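Side-chain contacts in lipocalin AI-4 (Rhodnius prolixus, PDB 5H9N), which binds leukotriene C4 inside a lipocalin barrel and probably sequesters the host's cysteinyl leukotrienes during blood feeding: residues 19-24 and 77-82; 24-29 and 104-109. The protein carries 1 engineered substitution. All blocks are in the same frame, centred on the assembly; numbering follows the deposited sequence.

In the fold
Helix 23-26 packs on two strands of one curled antiparallel sheet; a short helix before the first strand commonly closes one end of a lipocalin barrel. Contact 1 joins the loop before the helix and its start to strand 78-85; contact 2 joins its last residue to strand 105-112, with strand 90-100 lying between the two. Along the chain the order is 19-24, 24-29, 77-82 and 104-109, so the contacts cross, and N24 belongs to both. Their centres are about 9 Å apart, and F21 CE1 meets F26 CB at 3.6 Å. The helix segment thereby closes the barrel over the pocket end that holds the lipid tail, contact 2 lining it and the partly buried contact 1 behind.

Contact 1. Residues 19-24 and 77-82; sequences SGFDAN and GFYSFQ
F21 and Y79 touch where the backbones themselves keep apart: the loop leading into helix 23-26 comes no nearer to segment 77-82 than 7.7 Å, measured from the CA of F21 to the CA of G77, and side chains must bridge the gap. This is edge packing between two aromatic residues. The phenol of Y79 reaches the rim of the F21 ring, where its OH lies near the ring plane, 3.5 Å from F21 CE2. The same F21 carbon lies 4.0 Å from Y79 CE1, but it approaches the tyrosine ring at a slant, and the two side chains cross obliquely. What directs F21 here is its first torsion: CG stands opposite the backbone N (chi1 175°), which sets CE2 against the phenol of Y79. A second surface is supplied by A23 at the start of the helix, whose CB rests 3.6 Å from Y79 OH. The hydroxyl is thus flanked by an aromatic edge and a methyl group. One face of the F21 ring is occupied near its rim by the backbone N of A23. D22 is the N-cap residue; its CB points away from segment 77-82, and its OD1 accepts weak bonds from N24 N and R25 N. Across the segments, F21 and A23 join the N-terminal end of the helix to strand 78-85 by packing on Y79, without a hydrogen bond. This is the closed end of the lipocalin barrel: Y79 is second-shell, its side chain about 7 Å from the bound leukotriene, which F81 touches. Around them, F21 also packs on V97 of strand 90-100, while Y79 touches T71 of strand 63-71 and L54 in a loop and meets F27, just beyond helix 23-26, edge-to-face.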
loop_
_atom_site.group_PDB
_atom_site.type_symbol
_atom_site.label_atom_id
_atom_site.label_comp_id
_atom_site.label_asym_id
_atom_site.label_seq_id
_atom_site.Cartn_x
_atom_site.Cartn_y
_atom_site.Cartn_z
ATOM N N SER A 19 14.411 8.231 -0.704
ATOM C CA SER A 19 14.705 9.388 0.114
ATOM C C SER A 19 13.749 10.512 -0.267
ATOM O O SER A 19 13.218 10.547 -1.388
ATOM C CB SER A 19 16.158 9.825 -0.065
ATOM O OG SER A 19 16.430 10.095 -1.428
ATOM N N GLY A 20 13.507 11.406 0.682
ATOM C CA GLY A 20 12.762 12.621 0.422
ATOM C C GLY A 20 11.289 12.424 0.128
ATOM O O GLY A 20 10.705 13.206 -0.614
ATOM N N PHE A 21 10.689 11.404 0.724
ATOM C CA PHE A 21 9.257 11.162 0.562
ATOM C C PHE A 21 8.443 12.376 0.996
ATOM O O PHE A 21 8.655 12.922 2.081
ATOM C CB PHE A 21 8.817 9.934 1.355
ATOM C CG PHE A 21 7.329 9.697 1.330
ATOM C CD1 PHE A 21 6.690 9.330 0.156
ATOM C CD2 PHE A 21 6.575 9.824 2.486
ATOM C CE1 PHE A 21 5.326 9.106 0.129
ATOM C CE2 PHE A 21 5.204 9.600 2.464
ATOM C CZ PHE A 21 4.581 9.230 1.284
ATOM N N ASP A 22 7.527 12.795 0.125
ATOM C CA ASP A 22 6.676 13.958 0.339
ATOM C C ASP A 22 5.244 13.503 0.600
ATOM O O ASP A 22 4.482 13.244 -0.337
ATOM C CB ASP A 22 6.741 14.889 -0.879
ATOM C CG ASP A 22 6.022 16.213 -0.665
ATOM O OD1 ASP A 22 5.159 16.312 0.234
ATOM O OD2 ASP A 22 6.323 17.166 -1.416
ATOM N N ALA A 23 4.877 13.405 1.871
ATOM C CA ALA A 23 3.569 12.883 2.247
ATOM C C ALA A 23 2.432 13.716 1.670
ATOM O O ALA A 23 1.385 13.173 1.305
ATOM C CB ALA A 23 3.451 12.794 3.758
ATOM N N ASN A 24 2.640 15.025 1.562
ATOM C CA ASN A 24 1.602 15.907 1.048
ATOM C C ASN A 24 1.252 15.605 -0.402
ATOM O O ASN A 24 0.100 15.742 -0.810
ATOM C CB ASN A 24 2.022 17.373 1.184
ATOM C CG ASN A 24 1.908 17.884 2.608
ATOM O OD1 ASN A 24 1.249 17.274 3.450
ATOM N ND2 ASN A 24 2.550 19.015 2.882
ATOM N N GLY A 77 9.446 6.181 7.416
ATOM C CA GLY A 77 8.704 5.913 6.197
ATOM C C GLY A 77 7.429 5.125 6.398
ATOM O O GLY A 77 6.583 5.083 5.500
ATOM N N PHE A 78 7.274 4.509 7.559
ATOM C CA PHE A 78 6.101 3.666 7.795
ATOM C C PHE A 78 4.934 4.417 8.416
ATOM O O PHE A 78 5.096 5.350 9.223
ATOM C CB PHE A 78 6.463 2.467 8.676
ATOM C CG PHE A 78 6.979 1.291 7.892
ATOM C CD1 PHE A 78 8.316 1.198 7.565
ATOM C CD2 PHE A 78 6.116 0.285 7.461
ATOM C CE1 PHE A 78 8.787 0.113 6.824
ATOM C CE2 PHE A 78 6.580 -0.770 6.729
ATOM C CZ PHE A 78 7.909 -0.868 6.418
ATOM N N TYR A 79 3.750 3.957 8.027
ATOM C CA TYR A 79 2.479 4.448 8.525
ATOM C C TYR A 79 1.685 3.290 9.090
ATOM O O TYR A 79 1.756 2.171 8.575
ATOM C CB TYR A 79 1.688 5.130 7.405
ATOM C CG TYR A 79 2.329 6.413 6.951
ATOM C CD1 TYR A 79 3.368 6.401 6.033
ATOM C CD2 TYR A 79 1.937 7.633 7.484
ATOM C CE1 TYR A 79 3.979 7.570 5.640
ATOM C CE2 TYR A 79 2.534 8.805 7.092
ATOM C CZ TYR A 79 3.546 8.773 6.169
ATOM O OH TYR A 79 4.154 9.943 5.785
ATOM N N SER A 80 0.918 3.562 10.140
ATOM C CA SER A 80 -0.040 2.621 10.701
ATOM C C SER A 80 -1.437 3.118 10.381
ATOM O O SER A 80 -1.758 4.279 10.651
ATOM C CB SER A 80 0.144 2.493 12.211
ATOM O OG SER A 80 -0.875 1.710 12.800
ATOM N N PHE A 81 -2.261 2.250 9.811
ATOM C CA PHE A 81 -3.644 2.588 9.513
ATOM C C PHE A 81 -4.589 1.746 10.339
ATOM O O PHE A 81 -4.507 0.511 10.334
ATOM C CB PHE A 81 -3.923 2.410 8.020
ATOM C CG PHE A 81 -3.363 3.512 7.185
ATOM C CD1 PHE A 81 -4.095 4.657 6.956
ATOM C CD2 PHE A 81 -2.076 3.433 6.669
ATOM C CE1 PHE A 81 -3.570 5.704 6.208
ATOM C CE2 PHE A 81 -1.555 4.477 5.903
ATOM C CZ PHE A 81 -2.302 5.613 5.689
ATOM N N GLN A 82 -5.476 2.431 11.047
ATOM C CA GLN A 82 -6.534 1.787 11.789
ATOM C C GLN A 82 -7.784 1.821 10.935
ATOM O O GLN A 82 -8.270 2.893 10.599
ATOM C CB GLN A 82 -6.764 2.498 13.119
ATOM C CG GLN A 82 -7.658 1.733 14.071
ATOM C CD GLN A 82 -7.115 0.351 14.370
ATOM O OE1 GLN A 82 -5.904 0.166 14.503
ATOM N NE2 GLN A 82 -8.008 -0.630 14.472
#

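Contact 2. Residues 24-29 and 104-109; sequences NRFFTG and NYALLY. With LTX ((5~{S},6~{R},7~{E},9~{E},11~{Z},14~{Z})-6-[(2~{R})-2-[[(4~{S})-4-azanyl-5-oxidanyl-5-oxidanylidene-pentanoyl]amino]-3-( 2-hydroxy-2-oxoethylamino)-3-oxidanylidene-propyl]sulfanyl-5-oxidanyl-icosa-7,9,11,14-tetraenoic acid), chain B.
F26, the last residue of helix 23-26, meets A106 and L108 of strand 105-112 in the interior of the barrel. Its CE1 comes within 3.6 Å of A106 CB, which lies at the ring edge close to the ring plane. F26 CZ is 3.9 Å from L108 CD1, which approaches the ring at a slant, the two side chains coming from opposite directions. A chi1 of 177° swings the ring of F26 to the side of its carbonyl carbon and puts CE1 and CZ against A106 and L108. The two leucine methyls divide their work: CD1 meets the phenylalanine, whereas CD2 lies 4.0 Å from C19 of the leukotriene. F26 CZ is also 4.0 Å from LTX C20, so both residues receive the tail end of the bound lipid. Beside this core, F26 CD2 sits 3.5 Å above the centre of the F27 ring. W31 stacks on F26 and donates from NE1 to F26 O; with G29 it forms the GxW signature of lipocalins. The outer side is different: R25, T28 and N104 are exposed, and no hydrogen bond joins the two segments there or within the core. The chemistry is therefore that of purely apolar packing, consistent with a pocket end suited to the hydrocarbon tail, while the polar groups of the leukotriene bond elsewhere, to residues such as K61 and R110.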
loop_
_atom_site.group_PDB
_atom_site.type_symbol
_atom_site.label_atom_id
_atom_site.label_comp_id
_atom_site.label_asym_id
_atom_site.label_seq_id
_atom_site.Cartn_x
_atom_site.Cartn_y
_atom_site.Cartn_z
ATOM N N ASN A 24 2.640 15.025 1.562
ATOM C CA ASN A 24 1.602 15.907 1.048
ATOM C C ASN A 24 1.252 15.605 -0.402
ATOM O O ASN A 24 0.100 15.742 -0.810
ATOM C CB ASN A 24 2.022 17.373 1.184
ATOM C CG ASN A 24 1.908 17.884 2.608
ATOM O OD1 ASN A 24 1.249 17.274 3.450
ATOM N ND2 ASN A 24 2.550 19.015 2.882
ATOM N N ARG A 25 2.243 15.191 -1.184
ATOM C CA ARG A 25 1.992 14.896 -2.592
ATOM C C ARG A 25 1.479 13.486 -2.802
ATOM O O ARG A 25 0.830 13.208 -3.801
ATOM C CB ARG A 25 3.251 15.095 -3.429
ATOM C CG ARG A 25 3.700 16.537 -3.533
ATOM C CD ARG A 25 4.692 16.678 -4.664
ATOM N NE ARG A 25 4.047 16.432 -5.948
ATOM C CZ ARG A 25 4.671 15.942 -7.012
ATOM N NH1 ARG A 25 5.957 15.631 -6.937
ATOM N NH2 ARG A 25 4.004 15.745 -8.140
ATOM N N PHE A 26 1.780 12.587 -1.875
ATOM C CA PHE A 26 1.303 11.221 -2.011
ATOM C C PHE A 26 -0.137 11.060 -1.519
ATOM O O PHE A 26 -0.962 10.431 -2.183
ATOM C CB PHE A 26 2.199 10.235 -1.263
ATOM C CG PHE A 26 1.680 8.831 -1.336
ATOM C CD1 PHE A 26 1.829 8.094 -2.501
ATOM C CD2 PHE A 26 0.988 8.258 -0.271
ATOM C CE1 PHE A 26 1.316 6.825 -2.601
ATOM C CE2 PHE A 26 0.475 6.978 -0.368
ATOM C CZ PHE A 26 0.645 6.263 -1.532
ATOM N N PHE A 27 -0.431 11.605 -0.345
ATOM C CA PHE A 27 -1.747 11.432 0.261
ATOM C C PHE A 27 -2.728 12.485 -0.233
ATOM O O PHE A 27 -3.329 13.222 0.553
ATOM C CB PHE A 27 -1.640 11.460 1.788
ATOM C CG PHE A 27 -0.903 10.282 2.362
ATOM C CD1 PHE A 27 -1.493 9.027 2.395
ATOM C CD2 PHE A 27 0.384 10.423 2.859
ATOM C CE1 PHE A 27 -0.818 7.941 2.922
ATOM C CE2 PHE A 27 1.065 9.344 3.389
ATOM C CZ PHE A 27 0.468 8.100 3.420
ATOM N N THR A 28 -2.863 12.566 -1.551
ATOM C CA THR A 28 -3.844 13.435 -2.181
ATOM C C THR A 28 -4.379 12.713 -3.409
ATOM O O THR A 28 -3.658 11.931 -4.031
ATOM C CB THR A 28 -3.240 14.800 -2.563
ATOM O OG1 THR A 28 -4.284 15.688 -2.977
ATOM C CG2 THR A 28 -2.225 14.654 -3.685
ATOM N N GLY A 29 -5.646 12.941 -3.729
ATOM C CA GLY A 29 -6.257 12.315 -4.890
ATOM C C GLY A 29 -6.586 10.841 -4.719
ATOM O O GLY A 29 -6.654 10.326 -3.605
ATOM N N ASN A 104 1.944 9.535 -11.194
ATOM C CA ASN A 104 1.594 8.374 -12.000
ATOM C C ASN A 104 1.531 7.087 -11.202
ATOM O O ASN A 104 0.519 6.377 -11.259
ATOM C CB ASN A 104 2.580 8.197 -13.152
ATOM C CG ASN A 104 2.585 9.377 -14.096
ATOM O OD1 ASN A 104 1.660 9.561 -14.888
ATOM N ND2 ASN A 104 3.637 10.177 -14.027
ATOM N N TYR A 105 2.603 6.753 -10.492
ATOM C CA TYR A 105 2.701 5.439 -9.865
ATOM C C TYR A 105 3.225 5.524 -8.449
ATOM O O TYR A 105 3.892 6.492 -8.082
ATOM C CB TYR A 105 3.624 4.523 -10.680
ATOM C CG TYR A 105 5.066 5.007 -10.742
ATOM C CD1 TYR A 105 5.975 4.707 -9.730
ATOM C CD2 TYR A 105 5.515 5.757 -11.817
ATOM C CE1 TYR A 105 7.295 5.166 -9.787
ATOM C CE2 TYR A 105 6.830 6.210 -11.880
ATOM C CZ TYR A 105 7.707 5.911 -10.865
ATOM O OH TYR A 105 9.011 6.369 -10.940
ATOM N N ALA A 106 2.978 4.476 -7.676
ATOM C CA ALA A 106 3.595 4.321 -6.370
ATOM C C ALA A 106 3.750 2.851 -6.064
ATOM O O ALA A 106 2.785 2.085 -6.189
ATOM C CB ALA A 106 2.767 5.001 -5.292
ATOM N N LEU A 107 4.945 2.437 -5.678
ATOM C CA LEU A 107 5.217 1.087 -5.207
ATOM C C LEU A 107 5.229 1.112 -3.696
ATOM O O LEU A 107 6.030 1.840 -3.110
ATOM C CB LEU A 107 6.571 0.603 -5.728
ATOM C CG LEU A 107 6.997 -0.794 -5.289
ATOM C CD1 LEU A 107 6.063 -1.842 -5.854
ATOM C CD2 LEU A 107 8.458 -1.068 -5.651
ATOM N N LEU A 108 4.325 0.362 -3.075
ATOM C CA LEU A 108 4.202 0.303 -1.627
ATOM C C LEU A 108 4.496 -1.076 -1.094
ATOM O O LEU A 108 4.302 -2.089 -1.780
ATOM C CB LEU A 108 2.789 0.717 -1.177
ATOM C CG LEU A 108 2.507 2.203 -0.958
ATOM C CD1 LEU A 108 2.694 2.985 -2.256
ATOM C CD2 LEU A 108 1.102 2.407 -0.404
ATOM N N TYR A 109 4.924 -1.114 0.154
ATOM C CA TYR A 109 5.017 -2.342 0.931
ATOM C C TYR A 109 3.935 -2.276 1.988
ATOM O O TYR A 109 3.764 -1.225 2.616
ATOM C CB TYR A 109 6.395 -2.471 1.570
ATOM C CG TYR A 109 6.525 -3.644 2.513
ATOM C CD1 TYR A 109 6.605 -4.944 2.023
ATOM C CD2 TYR A 109 6.560 -3.462 3.891
ATOM C CE1 TYR A 109 6.724 -6.019 2.874
ATOM C CE2 TYR A 109 6.681 -4.528 4.749
ATOM C CZ TYR A 109 6.750 -5.806 4.243
ATOM O OH TYR A 109 6.880 -6.854 5.135
HETATM O O2 LTX B . -1.207 -6.614 2.129
HETATM C C1 LTX B . -1.680 -7.530 1.415
HETATM O O1 LTX B . -2.113 -7.328 0.255
HETATM C C2 LTX B . -1.711 -8.933 1.973
HETATM C C3 LTX B . -3.147 -9.305 2.329
HETATM C C4 LTX B . -3.826 -8.164 3.085
HETATM C C5 LTX B . -5.152 -8.622 3.678
HETATM O O3 LTX B . -6.124 -8.816 2.641
HETATM C C6 LTX B . -5.691 -7.625 4.699
HETATM C C7 LTX B . -6.015 -6.286 4.049
HETATM C C8 LTX B . -5.354 -5.155 4.353
HETATM C C9 LTX B . -5.724 -3.885 3.709
HETATM C C10 LTX B . -5.284 -2.684 4.111
HETATM C C11 LTX B . -5.721 -1.469 3.415
HETATM C C12 LTX B . -5.349 -0.210 3.679
HETATM C C13 LTX B . -4.383 0.210 4.773
HETATM C C14 LTX B . -2.940 0.001 4.359
HETATM C C15 LTX B . -2.288 0.797 3.520
HETATM C C16 LTX B . -2.928 2.016 2.899
HETATM C C17 LTX B . -2.400 2.216 1.482
HETATM C C18 LTX B . -2.879 3.555 0.937
HETATM C C19 LTX B . -2.643 3.680 -0.561
HETATM C C20 LTX B . -3.096 5.036 -1.067
HETATM O O32 LTX B . -11.253 -5.190 2.420
HETATM C C21 LTX B . -10.434 -5.660 3.232
HETATM O O31 LTX B . -9.252 -5.934 2.937
HETATM C CA3 LTX B . -10.901 -5.914 4.641
HETATM N N3 LTX B . -9.804 -6.415 5.454
HETATM C C22 LTX B . -9.972 -6.991 6.640
HETATM O O33 LTX B . -11.082 -7.140 7.121
HETATM C CA2 LTX B . -8.770 -7.467 7.408
HETATM C CB2 LTX B . -7.454 -7.182 6.685
HETATM S SG2 LTX B . -7.126 -8.373 5.430
HETATM N N2 LTX B . -8.907 -8.868 7.745
HETATM C CD1 LTX B . -8.712 -9.309 8.980
HETATM O OE1 LTX B . -8.070 -8.690 9.816
HETATM C CG1 LTX B . -9.340 -10.651 9.270
HETATM C CB1 LTX B . -8.813 -11.242 10.568
HETATM C CA1 LTX B . -9.047 -12.751 10.578
HETATM N N1 LTX B . -8.555 -13.333 9.313
HETATM C C23 LTX B . -10.506 -13.061 10.726
HETATM O O11 LTX B . -11.054 -13.774 9.856
HETATM O O12 LTX B . -11.114 -12.601 11.716
#